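PDB 3CLQ: DUF1116 domain-containing protein from Enterococcus faecalis, which is of unknown function but belongs to the AllG family, named after a subunit of oxamate carbamoyltransferase, so a related role is possible. Local coordinates for residues Pro353-Pro358 and Met363-Gly368; Ile309-Thr312 and Gly317-Met320; Met167-Glu172 and Met209-Phe214; Val29-Ala34 and Pro161-Ala166; Ile53-Met58 and Asp81-Ala86. All coordinates share one frame; numbering follows the deposited sequence.

Contact 1. Residues Pro353-Pro358 and Met363-Gly368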
# COMPACT_ATOMS: atom_id res chain seq x y z
N PRO B 353 2.69 4.98 20.19
CA PRO B 353 2.05 6.07 19.41
C PRO B 353 2.61 6.28 17.99
O PRO B 353 1.93 6.85 17.12
CB PRO B 353 2.29 7.31 20.29
CG PRO B 353 3.49 7.00 21.10
CD PRO B 353 3.49 5.48 21.32
N ASN B 354 3.82 5.80 17.74
CA ASN B 354 4.49 5.98 16.46
C ASN B 354 4.00 5.02 15.39
O ASN B 354 4.41 5.12 14.23
CB ASN B 354 5.99 5.77 16.65
CG ASN B 354 6.62 6.84 17.52
OD1 ASN B 354 6.54 8.01 17.20
ND2 ASN B 354 7.23 6.44 18.64
N VAL B 355 3.17 4.06 15.78
CA VAL B 355 2.66 3.03 14.87
C VAL B 355 1.21 2.70 15.25
O VAL B 355 0.95 2.10 16.30
CB VAL B 355 3.51 1.75 14.95
CG1 VAL B 355 3.03 0.70 13.95
CG2 VAL B 355 4.95 2.08 14.75
N THR B 356 0.27 3.07 14.40
CA THR B 356 -1.11 3.06 14.81
C THR B 356 -2.04 2.31 13.83
O THR B 356 -1.70 2.12 12.67
CB THR B 356 -1.59 4.52 14.98
OG1 THR B 356 -1.41 5.22 13.75
CG2 THR B 356 -0.76 5.23 16.07
N ILE B 357 -3.22 1.91 14.31
CA ILE B 357 -4.20 1.20 13.48
C ILE B 357 -5.43 2.04 13.20
O ILE B 357 -6.25 2.27 14.09
CB ILE B 357 -4.68 -0.06 14.17
CG1 ILE B 357 -3.49 -0.95 14.57
CG2 ILE B 357 -5.66 -0.80 13.28
CD1 ILE B 357 -3.85 -1.89 15.67
N PRO B 358 -5.59 2.48 11.95
CA PRO B 358 -6.64 3.42 11.58
C PRO B 358 -8.04 2.97 12.02
O PRO B 358 -8.74 3.70 12.74
CB PRO B 358 -6.53 3.44 10.07
CG PRO B 358 -5.11 3.16 9.82
CD PRO B 358 -4.78 2.09 10.79
N MSE B 363 -5.45 3.75 17.47
CA MSE B 363 -4.76 3.33 18.69
C MSE B 363 -3.37 2.86 18.30
O MSE B 363 -3.17 2.37 17.20
CB MSE B 363 -5.54 2.26 19.48
CG MSE B 363 -5.53 0.89 18.87
SE MSE B 363 -5.94 -0.64 20.08
CE MSE B 363 -4.97 -2.04 19.16
N GLY B 364 -2.40 3.06 19.19
CA GLY B 364 -1.06 2.58 18.95
C GLY B 364 -1.07 1.07 19.09
O GLY B 364 -1.82 0.51 19.89
N ILE B 365 -0.26 0.38 18.30
CA ILE B 365 -0.18 -1.05 18.43
C ILE B 365 0.12 -1.45 19.88
O ILE B 365 0.75 -0.67 20.61
CB ILE B 365 0.84 -1.59 17.49
CG1 ILE B 365 2.16 -0.82 17.66
CG2 ILE B 365 0.35 -1.42 16.09
CD1 ILE B 365 3.36 -1.50 17.02
N PRO B 366 -0.33 -2.64 20.32
CA PRO B 366 -0.13 -3.02 21.72
C PRO B 366 1.26 -3.56 21.95
O PRO B 366 1.62 -4.60 21.39
CB PRO B 366 -1.17 -4.10 21.96
CG PRO B 366 -1.56 -4.61 20.59
CD PRO B 366 -1.02 -3.69 19.54
N THR B 367 2.03 -2.85 22.77
CA THR B 367 3.44 -3.17 22.95
C THR B 367 3.81 -3.64 24.35
O THR B 367 3.38 -3.05 25.34
CB THR B 367 4.28 -1.92 22.73
OG1 THR B 367 3.57 -1.01 21.88
CG2 THR B 367 5.60 -2.27 22.11
N GLY B 368 4.66 -4.67 24.41
CA GLY B 368 5.26 -5.09 25.66
C GLY B 368 4.41 -6.12 26.35
O GLY B 368 3.80 -5.84 27.39
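The CG1-CD1 arm of Ile365 lies against Val355, with Ile365 CD1 3.8 Å from Val355 CG1 and nearly as close to Val355 CB. The two side chains meet at a slant. With Ile365 CG1 held between its own backbone N and carbonyl carbon (chi1 50°), the CG1 and CG2 arms straddle Val355 O, and the oxygen sits in the notch of the branch while it accepts Ile365 N at 2.9 Å. Two residues along, Ile357 N donates to Met363 O, also at 2.9 Å, and Thr356 faces Gly364 between these bonds with CA atoms 4.2 Å apart. This is an antiparallel beta hairpin in which strand 356-357 forms one edge of a three-stranded sheet and strand 363-369 its centre, flanked by strand 348-352. Gly364 presents no side chain, and Thr356 CG2 rests 3.9 Å from its CA. Thr356 OG1 turns elsewhere, bonding His185 NE2. Ile357 and Met363 run side by side in the same direction, and Ile357 CD1 abuts the selenomethionine methyl Met363 CE at 3.7 Å. Ile357 CG1 lies more loosely against Ile365 CG2, 4.2 Å away, where the two side chains cross at about a right angle.

Contact 2. Residues Ile309-Thr312 and Gly317-Met320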
# COMPACT_ATOMS: atom_id res chain seq x y z
N ILE B 309 8.31 -12.57 16.16
CA ILE B 309 8.92 -11.44 16.83
C ILE B 309 8.03 -10.24 16.52
O ILE B 309 7.94 -9.26 17.24
CB ILE B 309 10.36 -11.19 16.31
CG1 ILE B 309 11.07 -10.16 17.18
CG2 ILE B 309 10.37 -10.82 14.81
CD1 ILE B 309 11.65 -10.75 18.42
N THR B 310 7.39 -10.37 15.39
CA THR B 310 6.42 -9.45 14.89
C THR B 310 5.27 -9.17 15.89
O THR B 310 5.01 -8.03 16.26
CB THR B 310 5.95 -10.04 13.54
OG1 THR B 310 6.90 -9.67 12.52
CG2 THR B 310 4.60 -9.59 13.18
N GLU B 311 4.57 -10.20 16.33
CA GLU B 311 3.60 -9.98 17.37
C GLU B 311 4.25 -9.64 18.70
O GLU B 311 3.62 -8.98 19.55
CB GLU B 311 2.67 -11.18 17.50
CG GLU B 311 3.05 -12.29 16.55
CD GLU B 311 2.09 -12.42 15.38
OE1 GLU B 311 0.90 -12.09 15.57
OE2 GLU B 311 2.51 -12.86 14.29
N THR B 312 5.51 -10.04 18.89
CA THR B 312 6.23 -9.64 20.12
C THR B 312 6.38 -8.14 20.15
O THR B 312 6.42 -7.56 21.22
CB THR B 312 7.65 -10.27 20.30
OG1 THR B 312 7.58 -11.69 20.32
CG2 THR B 312 8.26 -9.82 21.62
N GLY B 317 -0.33 -10.64 14.12
CA GLY B 317 -1.65 -10.96 14.66
C GLY B 317 -2.15 -9.94 15.68
O GLY B 317 -3.37 -9.74 15.83
N PHE B 318 -1.22 -9.31 16.38
CA PHE B 318 -1.58 -8.25 17.32
C PHE B 318 -2.22 -7.10 16.54
O PHE B 318 -3.10 -6.42 17.05
CB PHE B 318 -0.35 -7.76 18.08
CG PHE B 318 -0.03 -8.56 19.33
CD1 PHE B 318 0.33 -7.92 20.50
CD2 PHE B 318 -0.09 -9.95 19.33
CE1 PHE B 318 0.62 -8.64 21.65
CE2 PHE B 318 0.20 -10.67 20.48
CZ PHE B 318 0.56 -10.02 21.64
N ALA B 319 -1.77 -6.89 15.30
CA ALA B 319 -2.32 -5.81 14.47
C ALA B 319 -3.41 -6.31 13.56
O ALA B 319 -3.93 -5.56 12.78
CB ALA B 319 -1.24 -5.13 13.67
N MSE B 320 -3.75 -7.58 13.67
CA MSE B 320 -4.84 -8.16 12.89
C MSE B 320 -5.80 -7.12 12.32
O MSE B 320 -6.02 -7.08 11.12
CB MSE B 320 -5.61 -9.10 13.80
CG MSE B 320 -5.96 -10.43 13.20
SE MSE B 320 -6.88 -11.52 14.56
CE MSE B 320 -7.87 -12.64 13.27
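Glu311 meets Phe318 with its backbone and the root of its side chain. Glu311 O stands 3.5 Å above the plane of the Phe318 ring, over its centre, so that all six ring carbons lie at similar distances from the oxygen. Beside it, Glu311 CB approaches one rim of the ring, 3.5 Å from Phe318 CD2. The ring is brought there by a first torsion that sets Phe318 CG anti to its carbonyl carbon (chi1 -87°). This is the snug part of the contact. The carboxylate end is the looser part, in the sense that it is less well defined. Glu311 CG nearly eclipses the backbone N (chi1 2°), and the chain bends again at the next bond to turn the acid toward the loop. There OE1 faces Gly317 N, but the modelled separation is too short to be trusted, and the exact geometry of this hydrogen bond remains doubtful. The other oxygen, OE2, has a weak hydrogen bond from His191 ND1. All three touching residues are buried, so this looser side is interior and does not face solvent. Around the contact, Ile309 packs on helix 234-247 and Met320 on helix 334-343, while Met320 N returns weakly to Gly317 O (3.1 Å). The whole is a short helix, 309-313, whose following loop folds back along it and sets the Phe318 ring against the Glu311 carbonyl, with the glutamate carboxylate probably turned to the backbone of the same loop.

Contact 3. Residues Met167-Glu172 and Met209-Phe214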
# COMPACT_ATOMS: atom_id res chain seq x y z
N MSE B 167 23.08 0.19 -1.48
CA MSE B 167 22.96 0.87 -0.20
C MSE B 167 24.13 1.80 0.12
O MSE B 167 24.03 2.64 1.03
CB MSE B 167 22.69 -0.11 0.93
CG MSE B 167 21.37 -0.82 0.80
SE MSE B 167 19.83 0.43 0.96
CE MSE B 167 20.04 0.83 2.89
N THR B 168 25.24 1.68 -0.61
CA THR B 168 26.33 2.65 -0.42
C THR B 168 25.99 4.01 -1.04
O THR B 168 26.58 5.03 -0.65
CB THR B 168 27.72 2.19 -0.96
OG1 THR B 168 27.74 2.28 -2.39
CG2 THR B 168 28.05 0.77 -0.52
N PHE B 169 25.05 4.03 -1.99
CA PHE B 169 24.51 5.28 -2.55
C PHE B 169 23.42 5.85 -1.66
O PHE B 169 22.65 6.71 -2.09
CB PHE B 169 23.97 5.06 -3.97
CG PHE B 169 25.04 4.85 -5.00
CD1 PHE B 169 25.47 3.57 -5.34
CD2 PHE B 169 25.65 5.94 -5.62
CE1 PHE B 169 26.48 3.38 -6.27
CE2 PHE B 169 26.63 5.74 -6.54
CZ PHE B 169 27.05 4.46 -6.87
N CYS B 170 23.34 5.40 -0.42
CA CYS B 170 22.22 5.79 0.44
C CYS B 170 22.66 5.87 1.88
O CYS B 170 22.31 5.02 2.68
CB CYS B 170 21.07 4.78 0.31
SG CYS B 170 19.75 4.96 1.54
N PRO B 171 23.36 6.94 2.22
CA PRO B 171 24.14 7.00 3.46
C PRO B 171 23.26 7.33 4.66
O PRO B 171 23.68 7.17 5.80
CB PRO B 171 25.11 8.15 3.19
CG PRO B 171 24.34 9.07 2.25
CD PRO B 171 23.39 8.20 1.46
N GLU B 172 22.05 7.79 4.39
CA GLU B 172 21.06 8.07 5.43
C GLU B 172 20.35 6.80 5.89
O GLU B 172 19.73 6.77 6.95
CB GLU B 172 20.01 9.04 4.88
CG GLU B 172 19.20 8.45 3.68
CD GLU B 172 19.80 8.79 2.29
OE1 GLU B 172 21.04 8.59 2.06
OE2 GLU B 172 19.00 9.25 1.42
N MSE B 209 19.66 1.27 -6.86
CA MSE B 209 20.09 0.18 -7.72
C MSE B 209 20.51 0.74 -9.06
O MSE B 209 21.47 0.28 -9.66
CB MSE B 209 19.00 -0.85 -7.94
CG MSE B 209 18.57 -1.64 -6.71
SE MSE B 209 16.92 -2.63 -7.10
CE MSE B 209 17.62 -3.96 -8.29
N VAL B 210 19.80 1.73 -9.54
CA VAL B 210 20.13 2.26 -10.83
C VAL B 210 21.51 2.96 -10.85
O VAL B 210 22.13 3.09 -11.90
CB VAL B 210 19.02 3.19 -11.30
CG1 VAL B 210 19.46 4.02 -12.47
CG2 VAL B 210 17.80 2.35 -11.65
N GLN B 211 22.00 3.37 -9.68
CA GLN B 211 23.26 4.10 -9.59
C GLN B 211 24.46 3.15 -9.56
O GLN B 211 25.61 3.54 -9.40
CB GLN B 211 23.25 4.98 -8.35
CG GLN B 211 22.63 6.33 -8.58
CD GLN B 211 22.54 7.14 -7.32
OE1 GLN B 211 21.49 7.17 -6.67
NE2 GLN B 211 23.63 7.79 -6.94
N THR B 212 24.14 1.88 -9.76
CA THR B 212 25.04 0.79 -9.52
C THR B 212 25.71 0.44 -10.84
O THR B 212 25.35 0.98 -11.89
CB THR B 212 24.23 -0.37 -8.97
OG1 THR B 212 24.88 -0.90 -7.82
CG2 THR B 212 24.01 -1.43 -10.01
N ASP B 213 26.70 -0.43 -10.81
CA ASP B 213 27.37 -0.75 -12.05
C ASP B 213 26.85 -2.00 -12.71
O ASP B 213 27.38 -2.43 -13.72
CB ASP B 213 28.89 -0.81 -11.85
CG ASP B 213 29.51 0.59 -11.77
OD1 ASP B 213 30.75 0.69 -11.53
OD2 ASP B 213 28.74 1.60 -11.95
N PHE B 214 25.79 -2.57 -12.15
CA PHE B 214 25.12 -3.70 -12.78
C PHE B 214 24.47 -3.30 -14.12
O PHE B 214 24.06 -2.16 -14.32
CB PHE B 214 24.14 -4.37 -11.81
CG PHE B 214 24.83 -5.13 -10.70
CD1 PHE B 214 24.90 -6.52 -10.74
CD2 PHE B 214 25.46 -4.47 -9.66
CE1 PHE B 214 25.56 -7.23 -9.73
CE2 PHE B 214 26.12 -5.17 -8.66
CZ PHE B 214 26.17 -6.55 -8.69
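Thr212, whose CA lies 4.4 Å from Phe169 CE1, donates its backbone N to Met209 O at 3.1 Å, a turn that carries the chain out of helix 195-210 and lays Gln211 over the Phe169 ring. Gln211 CB sits above the centre of one face, 3.7 Å from the centroid and only 9° off the ring normal, a clear CH-pi contact. The residue spans the ring with two further approaches, both close but of no defined bonding type: its carbonyl O comes within 3.1 Å of Phe169 CZ, and its amide NE2 within 3.0 Å of Phe169 CD2. Gln211 CG is anti to the carbonyl carbon (chi1 -87°) and the chain is extended beyond it, which carries the amide past the rim with its plane turned 56° from that of the ring. The contact thus joins the C-terminal ends of two helices, 146-168 and 195-210, where each gives way to loop. Phe169 lies within a loosening last turn, in which Cys170 N reaches back weakly to Met167 O. The dimer partner approaches the same corner. Arg216 of the second subunit hydrogen-bonds Val210 O and Phe214 O, and Lys220 of that subunit packs on Gln211. The Thr212 side chain also rests on Asp165 of helix 146-168.

Contact 4. Residues Val29-Ala34 and Pro161-Ala166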
# COMPACT_ATOMS: atom_id res chain seq x y z
N VAL B 29 20.51 -0.18 6.84
CA VAL B 29 21.72 0.51 6.38
C VAL B 29 22.55 -0.23 5.33
O VAL B 29 23.34 0.39 4.61
CB VAL B 29 22.64 1.01 7.54
CG1 VAL B 29 21.87 1.95 8.46
CG2 VAL B 29 23.29 -0.17 8.32
N GLY B 30 22.39 -1.54 5.23
CA GLY B 30 23.22 -2.27 4.28
C GLY B 30 22.79 -3.70 4.07
O GLY B 30 21.78 -4.15 4.63
N PHE B 31 23.56 -4.40 3.24
CA PHE B 31 23.42 -5.82 2.97
C PHE B 31 24.81 -6.39 2.83
O PHE B 31 25.70 -5.71 2.32
CB PHE B 31 22.69 -6.06 1.66
CG PHE B 31 21.26 -5.61 1.66
CD1 PHE B 31 20.24 -6.48 2.02
CD2 PHE B 31 20.93 -4.31 1.29
CE1 PHE B 31 18.92 -6.05 2.01
CE2 PHE B 31 19.61 -3.90 1.27
CZ PHE B 31 18.61 -4.75 1.62
N ASP B 32 24.99 -7.64 3.24
CA ASP B 32 26.30 -8.28 3.14
C ASP B 32 26.22 -9.77 3.55
O ASP B 32 25.26 -10.21 4.19
CB ASP B 32 27.36 -7.53 3.96
CG ASP B 32 28.76 -7.59 3.33
OD1 ASP B 32 28.94 -8.26 2.27
OD2 ASP B 32 29.70 -6.98 3.90
N LYS B 33 27.21 -10.54 3.13
CA LYS B 33 27.27 -11.93 3.49
C LYS B 33 27.22 -12.03 5.00
O LYS B 33 27.87 -11.26 5.70
CB LYS B 33 28.56 -12.57 2.96
CG LYS B 33 28.75 -12.44 1.45
CD LYS B 33 29.86 -13.35 0.97
CE LYS B 33 29.60 -13.83 -0.44
NZ LYS B 33 30.60 -14.86 -0.80
N ALA B 34 26.46 -12.98 5.52
CA ALA B 34 26.44 -13.23 6.95
C ALA B 34 27.84 -13.19 7.55
O ALA B 34 28.12 -12.43 8.47
CB ALA B 34 25.80 -14.55 7.21
N PRO B 161 25.17 -8.73 -4.05
CA PRO B 161 26.10 -7.66 -4.39
C PRO B 161 25.41 -6.40 -4.89
O PRO B 161 25.75 -5.29 -4.49
CB PRO B 161 26.93 -8.29 -5.50
CG PRO B 161 26.94 -9.74 -5.17
CD PRO B 161 25.54 -10.01 -4.69
N LEU B 162 24.42 -6.58 -5.76
CA LEU B 162 23.62 -5.47 -6.23
C LEU B 162 23.05 -4.71 -5.04
O LEU B 162 23.15 -3.49 -4.97
CB LEU B 162 22.50 -5.97 -7.14
CG LEU B 162 21.79 -4.96 -8.07
CD1 LEU B 162 20.58 -5.60 -8.72
CD2 LEU B 162 21.36 -3.71 -7.34
N LEU B 163 22.47 -5.42 -4.08
CA LEU B 163 21.84 -4.74 -2.97
C LEU B 163 22.85 -3.98 -2.15
O LEU B 163 22.63 -2.83 -1.81
CB LEU B 163 21.07 -5.70 -2.07
CG LEU B 163 19.57 -5.67 -2.33
CD1 LEU B 163 19.31 -4.54 -3.26
CD2 LEU B 163 19.07 -6.98 -2.94
N HIS B 164 23.96 -4.63 -1.84
CA HIS B 164 25.04 -4.05 -1.06
C HIS B 164 25.54 -2.76 -1.70
O HIS B 164 25.70 -1.75 -1.01
CB HIS B 164 26.19 -5.05 -0.99
CG HIS B 164 27.48 -4.48 -0.47
ND1 HIS B 164 27.81 -4.46 0.87
CD2 HIS B 164 28.55 -3.97 -1.13
CE1 HIS B 164 29.02 -3.95 1.02
NE2 HIS B 164 29.49 -3.63 -0.17
N ASP B 165 25.78 -2.81 -3.01
CA ASP B 165 26.26 -1.66 -3.75
C ASP B 165 25.21 -0.53 -3.74
O ASP B 165 25.53 0.64 -3.50
CB ASP B 165 26.65 -2.07 -5.17
CG ASP B 165 27.90 -2.97 -5.20
OD1 ASP B 165 28.47 -3.15 -6.31
OD2 ASP B 165 28.32 -3.48 -4.13
N ALA B 166 23.95 -0.88 -3.95
CA ALA B 166 22.91 0.12 -3.92
C ALA B 166 22.90 0.89 -2.59
O ALA B 166 22.72 2.10 -2.57
CB ALA B 166 21.57 -0.54 -4.16
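One face of the Phe31 ring carries Leu163 CB, which stands 3.6 Å above the plane, displaced toward the rim, while Phe31 O lies at the edge of the His164 imidazole. This is helix-on-sheet packing: helix 146-168 lies against strand 26-33 of a four-stranded antiparallel sheet, the two short axes running largely antiparallel (148°) and coming within 6.7 Å. The Leu163 contact is of CH-pi type, and Leu163 CG continues along the same side to within 4.0 Å of Phe31 CE2. Phe31 also meets the ring of His116 on the neighbouring strand 114-120. Alongside, His164 grips the strand backbone: ND1 donates to Phe31 O at 2.8 Å, the acceptor lying only 4° out of the imidazole plane. With CG anti to the backbone N (chi1 167°), the imidazole swings out from the helix to reach that carbonyl. In the ring plane too, but on the CD2 side away from ND1, lies Asp165 OD2 of the next residue. Upstream, Val29 and Gly30 both face Ile117 in a classic beta bulge. The Asp32 carboxylate runs beside the imidazole, pointing the same way, without bonding it. Asp32 OD1 instead takes a weak bond from Lys33 N at 3.0 Å.

Contact 5. Residues Ile53-Met58 and Asp81-Ala86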
# COMPACT_ATOMS: atom_id res chain seq x y z
N ILE B 53 18.48 -26.16 19.67
CA ILE B 53 18.03 -27.50 19.29
C ILE B 53 19.14 -28.23 18.52
O ILE B 53 19.64 -27.73 17.52
CB ILE B 53 16.74 -27.44 18.44
CG1 ILE B 53 16.18 -28.84 18.18
CG2 ILE B 53 17.01 -26.71 17.13
CD1 ILE B 53 14.71 -28.86 17.93
N THR B 54 19.53 -29.39 18.99
CA THR B 54 20.50 -30.17 18.24
C THR B 54 19.92 -30.55 16.88
O THR B 54 18.72 -30.44 16.66
CB THR B 54 20.93 -31.42 18.99
OG1 THR B 54 19.76 -32.17 19.33
CG2 THR B 54 21.65 -31.05 20.26
N TYR B 55 20.79 -31.00 15.98
CA TYR B 55 20.38 -31.34 14.63
C TYR B 55 19.51 -32.59 14.67
O TYR B 55 18.45 -32.61 14.06
CB TYR B 55 21.59 -31.54 13.73
CG TYR B 55 21.25 -32.11 12.37
CD1 TYR B 55 20.73 -31.29 11.37
CD2 TYR B 55 21.45 -33.46 12.08
CE1 TYR B 55 20.41 -31.80 10.12
CE2 TYR B 55 21.14 -33.98 10.82
CZ TYR B 55 20.62 -33.14 9.85
OH TYR B 55 20.30 -33.62 8.60
N GLU B 56 19.96 -33.62 15.39
CA GLU B 56 19.21 -34.87 15.43
C GLU B 56 17.76 -34.68 15.87
O GLU B 56 16.88 -35.42 15.46
CB GLU B 56 19.88 -35.94 16.32
CG GLU B 56 21.23 -36.41 15.84
CD GLU B 56 22.27 -35.32 16.00
OE1 GLU B 56 22.18 -34.57 17.00
OE2 GLU B 56 23.16 -35.19 15.12
N ASN B 57 17.51 -33.68 16.71
CA ASN B 57 16.13 -33.47 17.14
C ASN B 57 15.33 -32.51 16.25
O ASN B 57 14.13 -32.33 16.47
CB ASN B 57 16.05 -33.11 18.62
CG ASN B 57 16.73 -34.15 19.50
OD1 ASN B 57 16.74 -35.35 19.18
ND2 ASN B 57 17.32 -33.71 20.60
N MSE B 58 15.96 -31.94 15.23
CA MSE B 58 15.25 -31.03 14.31
C MSE B 58 14.19 -31.79 13.52
O MSE B 58 14.16 -33.00 13.53
CB MSE B 58 16.19 -30.33 13.34
CG MSE B 58 17.10 -29.31 13.99
SE MSE B 58 18.34 -28.53 12.68
CE MSE B 58 19.14 -27.10 13.74
N ASP B 81 24.68 -36.95 1.43
CA ASP B 81 25.98 -36.66 2.02
C ASP B 81 25.86 -35.57 3.09
O ASP B 81 26.40 -35.72 4.19
CB ASP B 81 26.96 -36.23 0.92
CG ASP B 81 28.16 -35.45 1.46
OD1 ASP B 81 28.23 -35.22 2.74
OD2 ASP B 81 29.05 -35.07 0.60
N ALA B 82 25.16 -34.49 2.75
CA ALA B 82 24.99 -33.36 3.67
C ALA B 82 24.55 -33.82 5.05
O ALA B 82 25.19 -33.52 6.07
CB ALA B 82 23.99 -32.38 3.10
N ASP B 83 23.43 -34.56 5.07
CA ASP B 83 22.92 -35.19 6.28
C ASP B 83 24.03 -35.90 7.10
O ASP B 83 23.97 -35.94 8.34
CB ASP B 83 21.80 -36.18 5.93
CG ASP B 83 21.22 -36.85 7.15
OD1 ASP B 83 21.21 -36.21 8.23
OD2 ASP B 83 20.78 -38.03 7.04
N ARG B 84 25.04 -36.45 6.43
CA ARG B 84 26.14 -37.07 7.16
C ARG B 84 27.02 -36.02 7.85
O ARG B 84 27.37 -36.17 9.02
CB ARG B 84 26.98 -37.96 6.24
CG ARG B 84 27.85 -38.95 6.98
CD ARG B 84 28.61 -39.86 6.01
NE ARG B 84 29.32 -39.07 5.01
CZ ARG B 84 28.84 -38.82 3.79
NH1 ARG B 84 29.55 -38.08 2.94
NH2 ARG B 84 27.66 -39.32 3.41
N VAL B 85 27.37 -34.97 7.12
CA VAL B 85 28.21 -33.91 7.68
C VAL B 85 27.58 -33.22 8.89
O VAL B 85 28.26 -32.95 9.90
CB VAL B 85 28.54 -32.84 6.61
CG1 VAL B 85 29.56 -31.83 7.15
CG2 VAL B 85 29.04 -33.50 5.35
N ALA B 86 26.28 -32.94 8.80
CA ALA B 86 25.57 -32.29 9.91
C ALA B 86 25.63 -33.12 11.20
O ALA B 86 25.83 -32.57 12.29
CB ALA B 86 24.12 -31.99 9.52
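A type I beta turn from Tyr55 to Met58, closed by Met58 N to Tyr55 O at 2.8 Å, projects Tyr55 onto helix 79-87. Its ring is laid over Ala86, whose methyl CB stands 3.6 Å above the plane, over the centre and 8° off the ring normal, giving a CH-pi contact. The methyl projects onto the middle of the ring face, and all six ring carbons lie at similar distances from it. A first torsion of 171°, with CG opposite the backbone N, stretches the tyrosine away from the turn until its hydroxyl passes Ala86 and reaches Asp83. There Tyr55 OH gives a hydrogen bond to Asp83 OD1 at 2.8 Å, in the plane of the ring edge, although the position of that oxygen is less certain than the rest. The carboxylate plane is turned 46° from the ring. Asp83 OD1 is also in a salt bridge with Arg87 one helical turn on, and Tyr55 OH has a second hydrogen-bond partner in Gln67 NE2. Gln67 belongs to helix 60-73, which also touches Tyr55 through Lys63 and Val66. The tyrosine thus touches both helices, 60-73 and 79-87, from the loop that leaves strand 45-48, where Met58 packs on His48.

How the contacts relate
After the N-terminal helix 6-23, strand 26-33 opens contact 4, which closes only when the chain returns in helix 146-168. Contact 5 opens and closes within that long excursion, joining the loop before helix 60-73 to helix 79-87. Contact 3 then uses the end of helix 146-168 and the end of helix 195-210; Met167 packs on Phe31, so contacts 3 and 4 form one continuous patch. Contacts 2 and 1 follow in series as short local closures, of helix 309-313 with its following loop and of the hairpin of strands 356-357 and 363-369, and they touch through Pro366 and Phe318. Contacts 2 and 4 lie on opposite sides of the chain's centre, their own centres about 28 Å apart, and no loops cross.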